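PDB 6LPH: suppressor of fused homolog from Drosophila melanogaster, which probably binds and sequesters transcription factors, and is represented here by its N-terminal part in complex with a Fused (Fu) peptide. Local coordinates for residues Pro16-Lys19 and Ala20-His24; Ala133-Leu136 and Gln137-Arg141; Asn148-Cys151 and Phe152-Ile156; Arg213-Leu216 and Asn217-Gln221. One frame throughout, in Å; residues are numbered along the deposited sequence.

Interaction 1. Residues Pro16-Lys19 and Ala20-His24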
ATOM      1  N   PRO A  16     -18.267   0.285 -12.333  1.00 23.49           N
ATOM      2  CA  PRO A  16     -18.501   1.577 -11.680  1.00 19.88           C
ATOM      3  C   PRO A  16     -17.607   1.859 -10.477  1.00 19.00           C
ATOM      4  O   PRO A  16     -17.236   3.025 -10.249  1.00 17.16           O
ATOM      5  CB  PRO A  16     -19.980   1.520 -11.253  1.00 22.06           C
ATOM      6  CG  PRO A  16     -20.511   0.217 -11.736  1.00 23.71           C
ATOM      7  CD  PRO A  16     -19.382  -0.659 -12.137  1.00 24.44           C
ATOM      8  N   GLY A  17     -17.281   0.823  -9.703  1.00 17.47           N
ATOM      9  CA  GLY A  17     -16.367   1.001  -8.580  1.00 16.47           C
ATOM     10  C   GLY A  17     -14.970   1.286  -9.096  1.00 17.82           C
ATOM     11  O   GLY A  17     -14.309   2.246  -8.665  1.00 18.75           O
ATOM     12  N   LEU A  18     -14.511   0.462 -10.026  1.00 16.88           N
ATOM     13  CA  LEU A  18     -13.178   0.655 -10.632  1.00 17.79           C
ATOM     14  C   LEU A  18     -13.091   2.076 -11.242  1.00 16.14           C
ATOM     15  O   LEU A  18     -12.159   2.821 -10.959  1.00 16.06           O
ATOM     16  CB  LEU A  18     -12.951  -0.417 -11.699  1.00 20.28           C
ATOM     17  CG  LEU A  18     -11.572  -0.974 -12.086  1.00 24.99           C
ATOM     18  CD1 LEU A  18     -11.710  -1.490 -13.505  1.00 25.20           C
ATOM     19  CD2 LEU A  18     -10.428  -0.005 -11.978  1.00 25.78           C
ATOM     20  N   LYS A  19     -14.099   2.466 -12.021  1.00 17.32           N
ATOM     21  CA  LYS A  19     -14.101   3.791 -12.680  1.00 17.05           C
ATOM     22  C   LYS A  19     -13.997   4.967 -11.676  1.00 16.88           C
ATOM     23  O   LYS A  19     -13.252   5.932 -11.920  1.00 17.71           O
ATOM     24  CB  LYS A  19     -15.336   3.955 -13.597  1.00 21.27           C
ATOM     25  CG  LYS A  19     -15.363   5.278 -14.390  1.00 21.04           C
ATOM     26  CD  LYS A  19     -16.611   5.441 -15.250  1.00 28.73           C
ATOM     27  CE  LYS A  19     -16.389   6.513 -16.312  1.00 34.12           C
ATOM     28  NZ  LYS A  19     -15.931   7.789 -15.716  1.00 31.41           N
ATOM     29  N   ALA A  20     -14.742   4.897 -10.565  1.00 17.57           N
ATOM     30  CA  ALA A  20     -14.684   5.940  -9.505  1.00 16.36           C
ATOM     31  C   ALA A  20     -13.278   6.107  -8.923  1.00 15.76           C
ATOM     32  O   ALA A  20     -12.782   7.224  -8.733  1.00 15.25           O
ATOM     33  CB  ALA A  20     -15.648   5.609  -8.385  1.00 17.02           C
ATOM     34  N   ILE A  21     -12.633   4.980  -8.649  1.00 16.31           N
ATOM     35  CA  ILE A  21     -11.287   5.012  -8.099  1.00 14.29           C
ATOM     36  C   ILE A  21     -10.307   5.586  -9.127  1.00 13.78           C
ATOM     37  O   ILE A  21      -9.526   6.474  -8.792  1.00 14.19           O
ATOM     38  CB  ILE A  21     -10.842   3.618  -7.588  1.00 13.73           C
ATOM     39  CG1 ILE A  21     -11.756   3.195  -6.400  1.00 15.29           C
ATOM     40  CG2 ILE A  21      -9.370   3.654  -7.165  1.00 12.51           C
ATOM     41  CD1 ILE A  21     -11.629   1.719  -6.018  1.00 13.99           C
ATOM     42  N   ILE A  22     -10.370   5.083 -10.364  1.00 14.04           N
ATOM     43  CA  ILE A  22      -9.517   5.592 -11.477  1.00 15.34           C
ATOM     44  C   ILE A  22      -9.707   7.082 -11.695  1.00 15.88           C
ATOM     45  O   ILE A  22      -8.726   7.825 -11.862  1.00 14.83           O
ATOM     46  CB  ILE A  22      -9.780   4.829 -12.808  1.00 20.15           C
ATOM     47  CG1 ILE A  22      -9.355   3.354 -12.696  1.00 20.38           C
ATOM     48  CG2 ILE A  22      -9.108   5.515 -14.007  1.00 23.49           C
ATOM     49  CD1 ILE A  22      -7.915   3.135 -12.355  1.00 24.52           C
ATOM     50  N   ASP A  23     -10.971   7.530 -11.682  1.00 15.42           N
ATOM     51  CA  ASP A  23     -11.259   8.954 -11.775  1.00 17.17           C
ATOM     52  C   ASP A  23     -10.651   9.777 -10.636  1.00 15.27           C
ATOM     53  O   ASP A  23     -10.019  10.812 -10.880  1.00 16.64           O
ATOM     54  CB  ASP A  23     -12.768   9.193 -11.892  1.00 17.88           C
ATOM     55  CG  ASP A  23     -13.316   8.750 -13.241  1.00 23.18           C
ATOM     56  OD1 ASP A  23     -14.549   8.659 -13.406  1.00 23.98           O
ATOM     57  OD2 ASP A  23     -12.495   8.481 -14.153  1.00 26.55           O
ATOM     58  N   HIS A  24     -10.817   9.309  -9.402  1.00 14.88           N
ATOM     59  CA  HIS A  24     -10.162   9.923  -8.240  1.00 14.73           C
ATOM     60  C   HIS A  24      -8.660  10.008  -8.399  1.00 15.46           C
ATOM     61  O   HIS A  24      -8.059  11.064  -8.140  1.00 14.80           O
ATOM     62  CB  HIS A  24     -10.502   9.134  -6.981  1.00 12.68           C
ATOM     63  CG  HIS A  24     -10.087   9.811  -5.709  1.00 14.74           C
ATOM     64  ND1 HIS A  24     -10.373  11.103  -5.446  1.00 18.00           N
ATOM     65  CD2 HIS A  24      -9.406   9.323  -4.590  1.00 15.96           C
ATOM     66  CE1 HIS A  24      -9.883  11.433  -4.226  1.00 16.12           C
ATOM     67  NE2 HIS A  24      -9.303  10.342  -3.704  1.00 17.34           N
TER

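Interaction 2. Residues Ala133-Leu136 and Gln137-Arg141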
ATOM      1  N   ALA A 133       3.432  -5.163  -4.343  1.00 16.30           N
ATOM      2  CA  ALA A 133       2.230  -5.824  -4.852  1.00 17.98           C
ATOM      3  C   ALA A 133       1.926  -7.151  -4.145  1.00 18.21           C
ATOM      4  O   ALA A 133       0.767  -7.387  -3.818  1.00 17.68           O
ATOM      5  CB  ALA A 133       2.300  -6.014  -6.374  1.00 18.56           C
ATOM      6  N   ASN A 134       2.948  -7.999  -3.940  1.00 19.43           N
ATOM      7  CA  ASN A 134       2.852  -9.202  -3.084  1.00 20.92           C
ATOM      8  C   ASN A 134       2.392  -8.884  -1.693  1.00 16.44           C
ATOM      9  O   ASN A 134       1.608  -9.630  -1.129  1.00 16.49           O
ATOM     10  CB  ASN A 134       4.216  -9.865  -2.865  1.00 26.61           C
ATOM     11  CG  ASN A 134       4.735 -10.571  -4.079  1.00 32.27           C
ATOM     12  OD1 ASN A 134       5.948 -10.745  -4.207  1.00 38.69           O
ATOM     13  ND2 ASN A 134       3.847 -10.990  -4.971  1.00 31.91           N
ATOM     14  N   LEU A 135       2.946  -7.818  -1.109  1.00 14.52           N
ATOM     15  CA  LEU A 135       2.612  -7.428   0.236  1.00 13.36           C
ATOM     16  C   LEU A 135       1.108  -7.081   0.298  1.00 12.96           C
ATOM     17  O   LEU A 135       0.386  -7.591   1.186  1.00 12.10           O
ATOM     18  CB  LEU A 135       3.469  -6.226   0.681  1.00 12.90           C
ATOM     19  CG  LEU A 135       3.046  -5.624   2.038  1.00 13.09           C
ATOM     20  CD1 LEU A 135       3.270  -6.597   3.183  1.00 15.32           C
ATOM     21  CD2 LEU A 135       3.748  -4.284   2.300  1.00 15.50           C
ATOM     22  N   LEU A 136       0.636  -6.250  -0.644  1.00 10.72           N
ATOM     23  CA  LEU A 136      -0.776  -5.886  -0.653  1.00 11.99           C
ATOM     24  C   LEU A 136      -1.682  -7.075  -0.950  1.00 11.89           C
ATOM     25  O   LEU A 136      -2.736  -7.168  -0.346  1.00 12.22           O
ATOM     26  CB  LEU A 136      -1.086  -4.731  -1.636  1.00 12.88           C
ATOM     27  CG  LEU A 136      -0.260  -3.443  -1.426  1.00 13.71           C
ATOM     28  CD1 LEU A 136      -0.673  -2.333  -2.373  1.00 13.92           C
ATOM     29  CD2 LEU A 136      -0.369  -2.984   0.021  1.00 14.77           C
ATOM     30  N   GLN A 137      -1.273  -7.987  -1.845  1.00 12.48           N
ATOM     31  CA  GLN A 137      -2.084  -9.198  -2.081  1.00 14.20           C
ATOM     32  C   GLN A 137      -2.228 -10.005  -0.798  1.00 14.90           C
ATOM     33  O   GLN A 137      -3.329 -10.469  -0.480  1.00 15.41           O
ATOM     34  CB  GLN A 137      -1.532 -10.099  -3.178  1.00 14.45           C
ATOM     35  CG  GLN A 137      -1.536  -9.523  -4.568  1.00 16.16           C
ATOM     36  CD  GLN A 137      -2.919  -9.489  -5.215  1.00 14.84           C
ATOM     37  OE1 GLN A 137      -3.943  -9.827  -4.584  1.00 14.08           O
ATOM     38  NE2 GLN A 137      -2.954  -9.075  -6.496  1.00 12.82           N
ATOM     39  N   ALA A 138      -1.124 -10.140  -0.062  1.00 15.05           N
ATOM     40  CA  ALA A 138      -1.086 -10.945   1.155  1.00 14.81           C
ATOM     41  C   ALA A 138      -1.947 -10.277   2.248  1.00 13.79           C
ATOM     42  O   ALA A 138      -2.669 -10.962   2.986  1.00 13.52           O
ATOM     43  CB  ALA A 138       0.353 -11.145   1.640  1.00 14.94           C
ATOM     44  N   ILE A 139      -1.875  -8.952   2.355  1.00 12.60           N
ATOM     45  CA  ILE A 139      -2.736  -8.254   3.319  1.00 14.62           C
ATOM     46  C   ILE A 139      -4.203  -8.384   2.890  1.00 15.22           C
ATOM     47  O   ILE A 139      -5.083  -8.653   3.722  1.00 16.35           O
ATOM     48  CB  ILE A 139      -2.329  -6.771   3.553  1.00 14.02           C
ATOM     49  CG1 ILE A 139      -0.921  -6.689   4.176  1.00 14.58           C
ATOM     50  CG2 ILE A 139      -3.396  -6.031   4.408  1.00 15.45           C
ATOM     51  CD1 ILE A 139      -0.277  -5.318   3.991  1.00 16.06           C
ATOM     52  N   GLY A 140      -4.453  -8.221   1.594  1.00 12.39           N
ATOM     53  CA  GLY A 140      -5.762  -8.510   1.021  1.00 15.16           C
ATOM     54  C   GLY A 140      -6.308  -9.887   1.385  1.00 16.30           C
ATOM     55  O   GLY A 140      -7.467 -10.000   1.788  1.00 18.13           O
ATOM     56  N   ARG A 141      -5.485 -10.931   1.268  1.00 15.62           N
ATOM     57  CA  ARG A 141      -5.928 -12.298   1.627  1.00 18.22           C
ATOM     58  C   ARG A 141      -6.261 -12.393   3.100  1.00 19.32           C
ATOM     59  O   ARG A 141      -7.246 -13.010   3.479  1.00 22.96           O
ATOM     60  CB  ARG A 141      -4.867 -13.365   1.296  1.00 19.95           C
ATOM     61  CG  ARG A 141      -4.989 -13.971  -0.090  1.00 22.84           C
ATOM     62  CD  ARG A 141      -3.980 -15.103  -0.310  1.00 26.40           C
ATOM     63  NE  ARG A 141      -2.601 -14.601  -0.244  1.00 26.71           N
ATOM     64  CZ  ARG A 141      -1.937 -14.085  -1.276  1.00 23.17           C
ATOM     65  NH1 ARG A 141      -2.510 -14.027  -2.466  1.00 28.58           N
ATOM     66  NH2 ARG A 141      -0.701 -13.623  -1.126  1.00 24.55           N
TER

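Interaction 3. Residues Asn148-Cys151 and Phe152-Ile156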
ATOM      1  N   ASN A 148     -12.169  -9.320   8.900  1.00 37.25           N
ATOM      2  CA  ASN A 148     -11.940  -7.993   9.499  1.00 41.58           C
ATOM      3  C   ASN A 148     -11.438  -7.005   8.435  1.00 33.37           C
ATOM      4  O   ASN A 148     -10.462  -7.288   7.739  1.00 32.38           O
ATOM      5  CB  ASN A 148     -10.913  -7.980  10.673  1.00 48.63           C
ATOM      6  CG  ASN A 148     -10.780  -9.308  11.426  1.00 49.97           C
ATOM      7  OD1 ASN A 148     -11.764  -9.965  11.782  1.00 50.43           O
ATOM      8  ND2 ASN A 148      -9.530  -9.678  11.722  1.00 49.82           N
ATOM      9  N   GLY A 149     -12.105  -5.861   8.310  1.00 29.21           N
ATOM     10  CA  GLY A 149     -11.606  -4.743   7.514  1.00 25.16           C
ATOM     11  C   GLY A 149     -10.531  -4.017   8.329  1.00 26.96           C
ATOM     12  O   GLY A 149     -10.229  -4.400   9.461  1.00 33.28           O
ATOM     13  N   LEU A 150      -9.937  -2.979   7.761  1.00 22.25           N
ATOM     14  CA  LEU A 150      -8.910  -2.230   8.475  1.00 19.00           C
ATOM     15  C   LEU A 150      -9.437  -0.847   8.732  1.00 21.91           C
ATOM     16  O   LEU A 150     -10.161  -0.325   7.893  1.00 25.62           O
ATOM     17  CB  LEU A 150      -7.638  -2.152   7.636  1.00 18.84           C
ATOM     18  CG  LEU A 150      -6.939  -3.504   7.394  1.00 17.64           C
ATOM     19  CD1 LEU A 150      -5.816  -3.352   6.369  1.00 20.97           C
ATOM     20  CD2 LEU A 150      -6.385  -4.053   8.704  1.00 18.38           C
ATOM     21  N   CYS A 151      -9.107  -0.281   9.895  1.00 22.23           N
ATOM     22  CA  CYS A 151      -9.485   1.092  10.259  1.00 24.53           C
ATOM     23  C   CYS A 151      -8.215   1.908  10.542  1.00 19.94           C
ATOM     24  O   CYS A 151      -7.169   1.348  10.894  1.00 18.65           O
ATOM     25  CB  CYS A 151     -10.367   1.134  11.521  1.00 29.64           C
ATOM     26  SG  CYS A 151     -11.720  -0.076  11.658  1.00 48.40           S
ATOM     27  N   PHE A 152      -8.314   3.224  10.427  1.00 19.15           N
ATOM     28  CA  PHE A 152      -7.195   4.105  10.777  1.00 20.10           C
ATOM     29  C   PHE A 152      -6.809   3.935  12.252  1.00 20.91           C
ATOM     30  O   PHE A 152      -7.664   3.951  13.144  1.00 24.22           O
ATOM     31  CB  PHE A 152      -7.516   5.566  10.452  1.00 19.65           C
ATOM     32  CG  PHE A 152      -8.160   5.753   9.112  1.00 19.29           C
ATOM     33  CD1 PHE A 152      -7.658   5.089   7.980  1.00 16.43           C
ATOM     34  CD2 PHE A 152      -9.293   6.578   8.973  1.00 21.98           C
ATOM     35  CE1 PHE A 152      -8.264   5.252   6.731  1.00 18.80           C
ATOM     36  CE2 PHE A 152      -9.903   6.745   7.724  1.00 20.60           C
ATOM     37  CZ  PHE A 152      -9.391   6.087   6.605  1.00 21.98           C
ATOM     38  N   GLY A 153      -5.525   3.737  12.488  1.00 16.71           N
ATOM     39  CA  GLY A 153      -5.044   3.494  13.828  1.00 18.21           C
ATOM     40  C   GLY A 153      -4.771   2.019  14.112  1.00 15.74           C
ATOM     41  O   GLY A 153      -4.089   1.727  15.079  1.00 17.59           O
ATOM     42  N   ASP A 154      -5.280   1.109  13.279  1.00 14.59           N
ATOM     43  CA  ASP A 154      -5.110  -0.336  13.486  1.00 16.22           C
ATOM     44  C   ASP A 154      -3.643  -0.705  13.321  1.00 14.82           C
ATOM     45  O   ASP A 154      -2.845   0.050  12.700  1.00 14.00           O
ATOM     46  CB  ASP A 154      -5.938  -1.188  12.492  1.00 17.18           C
ATOM     47  CG  ASP A 154      -7.419  -1.256  12.843  1.00 21.66           C
ATOM     48  OD1 ASP A 154      -8.213  -1.812  12.036  1.00 24.25           O
ATOM     49  OD2 ASP A 154      -7.808  -0.747  13.912  1.00 26.83           O
ATOM     50  N   ASN A 155      -3.289  -1.856  13.868  1.00 14.13           N
ATOM     51  CA  ASN A 155      -1.953  -2.408  13.624  1.00 15.74           C
ATOM     52  C   ASN A 155      -2.116  -3.798  13.029  1.00 15.99           C
ATOM     53  O   ASN A 155      -3.122  -4.459  13.262  1.00 16.04           O
ATOM     54  CB  ASN A 155      -1.120  -2.446  14.929  1.00 16.47           C
ATOM     55  CG  ASN A 155      -1.707  -3.373  15.996  1.00 19.61           C
ATOM     56  OD1 ASN A 155      -2.474  -2.950  16.886  1.00 20.94           O
ATOM     57  ND2 ASN A 155      -1.349  -4.637  15.919  1.00 18.46           N
ATOM     58  N   ILE A 156      -1.117  -4.252  12.286  1.00 15.90           N
ATOM     59  CA  ILE A 156      -1.128  -5.604  11.785  1.00 14.27           C
ATOM     60  C   ILE A 156       0.195  -6.247  12.223  1.00 14.91           C
ATOM     61  O   ILE A 156       1.265  -5.851  11.727  1.00 14.70           O
ATOM     62  CB  ILE A 156      -1.272  -5.680  10.248  1.00 15.84           C
ATOM     63  CG1 ILE A 156      -2.500  -4.879   9.773  1.00 17.38           C
ATOM     64  CG2 ILE A 156      -1.304  -7.154   9.822  1.00 15.73           C
ATOM     65  CD1 ILE A 156      -2.631  -4.693   8.262  1.00 19.20           C
TER

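Interaction 4. Residues Arg213-Leu216 and Asn217-Gln221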
ATOM      1  N   ARG A 213      -2.917   5.577  16.564  1.00 16.62           N
ATOM      2  CA  ARG A 213      -2.971   6.936  16.053  1.00 18.32           C
ATOM      3  C   ARG A 213      -1.899   7.804  16.709  1.00 16.78           C
ATOM      4  O   ARG A 213      -1.224   8.598  16.037  1.00 17.81           O
ATOM      5  CB  ARG A 213      -4.370   7.470  16.336  1.00 25.00           C
ATOM      6  CG  ARG A 213      -4.654   8.858  15.836  1.00 31.48           C
ATOM      7  CD  ARG A 213      -6.099   9.250  16.165  1.00 38.89           C
ATOM      8  NE  ARG A 213      -7.024   8.116  16.150  1.00 43.80           N
ATOM      9  CZ  ARG A 213      -7.412   7.461  15.059  1.00 45.40           C
ATOM     10  NH1 ARG A 213      -6.942   7.805  13.866  1.00 44.00           N
ATOM     11  NH2 ARG A 213      -8.266   6.449  15.163  1.00 47.85           N
ATOM     12  N   GLY A 214      -1.715   7.629  18.014  1.00 16.62           N
ATOM     13  CA  GLY A 214      -0.674   8.365  18.756  1.00 16.73           C
ATOM     14  C   GLY A 214       0.740   8.016  18.264  1.00 17.03           C
ATOM     15  O   GLY A 214       1.605   8.895  18.148  1.00 16.60           O
ATOM     16  N   VAL A 215       0.986   6.743  17.958  1.00 16.19           N
ATOM     17  CA  VAL A 215       2.280   6.351  17.344  1.00 16.04           C
ATOM     18  C   VAL A 215       2.439   6.934  15.915  1.00 15.26           C
ATOM     19  O   VAL A 215       3.522   7.424  15.557  1.00 14.37           O
ATOM     20  CB  VAL A 215       2.501   4.813  17.347  1.00 16.19           C
ATOM     21  CG1 VAL A 215       3.808   4.457  16.661  1.00 16.56           C
ATOM     22  CG2 VAL A 215       2.484   4.265  18.771  1.00 15.54           C
ATOM     23  N   LEU A 216       1.378   6.880  15.105  1.00 14.18           N
ATOM     24  CA  LEU A 216       1.432   7.486  13.753  1.00 14.21           C
ATOM     25  C   LEU A 216       1.735   8.980  13.840  1.00 15.77           C
ATOM     26  O   LEU A 216       2.507   9.516  13.030  1.00 15.36           O
ATOM     27  CB  LEU A 216       0.118   7.292  13.001  1.00 15.46           C
ATOM     28  CG  LEU A 216      -0.157   5.841  12.596  1.00 15.46           C
ATOM     29  CD1 LEU A 216      -1.579   5.660  12.092  1.00 16.92           C
ATOM     30  CD2 LEU A 216       0.872   5.309  11.591  1.00 14.31           C
ATOM     31  N   ASN A 217       1.135   9.640  14.835  1.00 15.94           N
ATOM     32  CA  ASN A 217       1.349  11.061  15.038  1.00 17.95           C
ATOM     33  C   ASN A 217       2.798  11.361  15.351  1.00 18.71           C
ATOM     34  O   ASN A 217       3.337  12.370  14.850  1.00 19.71           O
ATOM     35  CB  ASN A 217       0.471  11.605  16.160  1.00 21.71           C
ATOM     36  CG  ASN A 217      -0.936  11.941  15.698  1.00 29.04           C
ATOM     37  OD1 ASN A 217      -1.178  12.158  14.505  1.00 34.18           O
ATOM     38  ND2 ASN A 217      -1.880  11.992  16.645  1.00 37.37           N
ATOM     39  N   PHE A 218       3.428  10.487  16.151  1.00 16.92           N
ATOM     40  CA  PHE A 218       4.870  10.605  16.449  1.00 17.99           C
ATOM     41  C   PHE A 218       5.702  10.492  15.175  1.00 17.77           C
ATOM     42  O   PHE A 218       6.598  11.308  14.943  1.00 17.76           O
ATOM     43  CB  PHE A 218       5.350   9.510  17.419  1.00 20.02           C
ATOM     44  CG  PHE A 218       4.865   9.664  18.836  1.00 21.55           C
ATOM     45  CD1 PHE A 218       4.492  10.918  19.357  1.00 23.61           C
ATOM     46  CD2 PHE A 218       4.811   8.535  19.676  1.00 21.19           C
ATOM     47  CE1 PHE A 218       4.062  11.039  20.681  1.00 24.67           C
ATOM     48  CE2 PHE A 218       4.393   8.654  21.003  1.00 24.21           C
ATOM     49  CZ  PHE A 218       4.004   9.903  21.495  1.00 28.02           C
ATOM     50  N   LEU A 219       5.407   9.469  14.362  1.00 15.33           N
ATOM     51  CA  LEU A 219       6.115   9.215  13.093  1.00 15.56           C
ATOM     52  C   LEU A 219       6.051  10.374  12.095  1.00 14.95           C
ATOM     53  O   LEU A 219       7.018  10.633  11.370  1.00 14.93           O
ATOM     54  CB  LEU A 219       5.592   7.927  12.437  1.00 14.96           C
ATOM     55  CG  LEU A 219       5.800   6.607  13.210  1.00 15.16           C
ATOM     56  CD1 LEU A 219       4.984   5.481  12.582  1.00 16.28           C
ATOM     57  CD2 LEU A 219       7.273   6.223  13.242  1.00 16.67           C
ATOM     58  N   ARG A 220       4.923  11.080  12.088  1.00 14.59           N
ATOM     59  CA  ARG A 220       4.688  12.175  11.146  1.00 16.63           C
ATOM     60  C   ARG A 220       5.538  13.403  11.398  1.00 18.52           C
ATOM     61  O   ARG A 220       5.618  14.279  10.526  1.00 17.69           O
ATOM     62  CB  ARG A 220       3.228  12.646  11.205  1.00 17.26           C
ATOM     63  CG  ARG A 220       2.221  11.813  10.460  1.00 16.29           C
ATOM     64  CD  ARG A 220       0.814  12.411  10.649  1.00 21.32           C
ATOM     65  NE  ARG A 220      -0.228  11.551  10.053  1.00 30.40           N
ATOM     66  CZ  ARG A 220      -1.151  10.847  10.727  1.00 30.36           C
ATOM     67  NH1 ARG A 220      -1.207  10.858  12.057  1.00 28.25           N
ATOM     68  NH2 ARG A 220      -2.030  10.095  10.068  1.00 39.11           N
ATOM     69  N   GLN A 221       6.145  13.467  12.582  1.00 19.68           N
ATOM     70  CA  GLN A 221       6.780  14.683  13.110  1.00 23.27           C
ATOM     71  C   GLN A 221       8.136  14.975  12.488  1.00 21.08           C
ATOM     72  O   GLN A 221       8.607  16.098  12.535  1.00 23.32           O
ATOM     73  CB  GLN A 221       7.014  14.500  14.609  1.00 31.58           C
ATOM     74  CG  GLN A 221       6.476  15.599  15.474  1.00 40.11           C
ATOM     75  CD  GLN A 221       5.012  15.399  15.777  1.00 39.62           C
ATOM     76  OE1 GLN A 221       4.647  15.013  16.890  1.00 52.83           O
ATOM     77  NE2 GLN A 221       4.163  15.646  14.788  1.00 36.66           N
TER
HETATM   78  O   HOH W   1      -2.760   9.453  13.513  1.00 37.75           O

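Interaction 1. Residues Pro16-Lys19 and Ala20-His24
Lys-19 and Asp-23 form an i to i+4 salt bridge on the first turns of helix 16-28: Lys-19 NZ lies 2.8 Å from Asp-23 OD1 and donates into its syn lone pair. The lysine chain starts with CG anti to the backbone N (chi1 -176°), runs extended as far as CE and bends only at the last torsion, which brings NZ round onto the carboxylate. Asp-23 is held from its backbone as well, because its N-H bonds to Lys-19 O at 2.8 Å, so this pair of residues is tied both through main chain and through charge.

The amides of Ala-20, Ile-21 and Ile-22 are satisfied in the same alpha-helical pattern. Ala-20 N donates to Pro-16 O, Ile-21 N to Gly-17 O, and Ile-22 N to Leu-18 O, the last at 2.9 Å and almost straight, with an N-H...O angle of 176°. Beyond the helix, His-24 NE2 donates to Leu-181 O, and Leu-18 shares a backbone bond with Leu-82.

On another side the chemistry turns apolar. Leu-18 and Ile-22 lie alongside each other, Leu-18 CD2 being 3.6 Å from Ile-22 CG1; both pack on Phe-77 and on the bound peptide, Leu-18 against an aromatic side chain and Ile-22 against an apolar one. The helix is therefore amphipathic, its ion pair set at the exposed surface while Leu-18 and Ile-22 help form the peptide-binding surface.

Interaction 2. Residues Ala133-Leu136 and Gln137-Arg141
This is an i to i+4 packing contact inside one alpha helix, 131-146, which lies against the mixed sheet of the SUFU domain and is largely buried there. Leu-135 and Ile-139, one turn apart, point the same way and lie side by side, with Leu-135 CD1 3.9 Å from Ile-139 CD1. Leu-135 has its CG opposite the backbone N (chi1 172°), which swings the branch along the helix toward the isoleucine.

Beneath them the backbone bonds are regular: Ile-139 N reaches Leu-135 O at 2.9 Å, and Gly-140 N reaches Leu-136 O at 2.8 Å. Leu-136 and Ile-139 both touch Leu-104 of strand 97-109, while Ala-133 and Leu-136 press on Ile-55 of strand 54-60.

Two polar side chains tie the helix to the loop before strand 54-60. Gln-137 is buried, but its OE1 accepts from Leu-52 N, and its side chain also packs on an apolar side chain of the bound peptide. Arg-141 makes a salt bridge through NH1 to Asp-50 and also bonds to Gln-49 O. Its guanidinium lies with one face over the helix backbone, where Gln-137 O stands 4.0 Å above the plane, over its centre.

Interaction 3. Residues Asn148-Cys151 and Phe152-Ile156
Asp-154 bonds back to Cys-151 across a type II beta turn, Cys-151 to Asp-154, in the connection that leads from helix 131-146 into strand 155-156 at the edge of the sheet. Two hydrogen bonds join this pair. The main-chain one closes the turn, Asp-154 N donating to Cys-151 O at 3.1 Å; Gly-153 occupies the turn with a positive phi of 101°, where a CB would jam against the carbonyl of the preceding residue.

The aspartate side chain makes the second. Its CB lies 3.2 Å from Cys-151 O, and CG stays close to that oxygen at 3.3 Å. With CG beside the backbone N (chi1 -77°), the carboxylate folds back over the turn. At the tip OD1 accepts a hydrogen bond from Cys-151 N at 2.8 Å, from well above the carboxylate plane, 62° out of it. The same OD1 comes near Leu-150 CA and Cys-151 SG, while OD2 approaches Cys-151 CB. With an alanine here in place of Asp-154, Cys-151 N would probably lose this acceptor and the start of the turn would be less firmly fixed.

Leu-150, before the turn, and Ile-156, after it, meet through their aliphatic side chains. Leu-150 also packs on Ile-139 and on Phe-102 and Leu-104 of strand 97-109, and Ile-156 pairs by its backbone with Leu-173, so the turn is pinned to both helix and sheet. Leucine and isoleucine cross at about a right angle, Ile-156 CD1 sitting 3.8 Å from Leu-150 CD2 and 3.9 Å from Leu-150 CD1.

Interaction 4. Residues Arg213-Leu216 and Asn217-Gln221
Asn-217 N donates to Arg-213 O at 2.8 Å, one of four i to i+4 bonds in the last turns of alpha helix 201-219. Water 1 also donates to Arg-213 O, at 3.1 Å, and accepts from Arg-220 NH1 at 2.6 Å, bridging about two helical turns. That NH1 makes a weak bond to Asn-217 OD1 too; the water and the asparagine CG both lie at the guanidinium edge, in its plane. The Arg-220 chain, extended from CG to NE, runs back along the helix and puts NH1 near Leu-216 CB.

Further round, the helix packs against its surroundings. Leu-216 CD2 and Val-215 CG1 each make loose contact with Leu-219 CD1, at 4.2 and 4.4 Å. Val-215 and Leu-216 rest on Leu-174 of strand 172-186, and Leu-219 on Val-240 of helix 240-243.

Phe-218 meets Val-240 and Phe-241 as well as the Trp-210 ring. A serine in its place would probably open a gap against helix 240-243 and deprive Trp-210 of its ring partner. The phenyl turns one face to the preceding turn of its own helix: Gly-214 O lies 3.4 Å above the ring plane, offset toward the rim.

In the fold
Interaction 2 is the buried one of the four, interaction 3 lies at the surface, and interactions 1 and 4 are partly buried, on opposite sides of the chain's centre and about 30 Å apart between centres. Three sit within helices; only 148-156 is a loop, with a turn leading into the edge strand. Interactions 2 and 3 touch through Ile-139, which meets both Leu-150 and Ile-156. Interactions 3 and 4 meet where Arg-213 NH2 makes a weak hydrogen bond to Phe-152 O. Charged or water-mediated bonds mark the exposed flanks of interactions 1 and 4, and a carboxylate-to-backbone bond interaction 3, whereas within 133-141 side chains meet through aliphatic groups and polar ends turn to the loop before strand 54-60. The bound peptide reaches interactions 1 and 2.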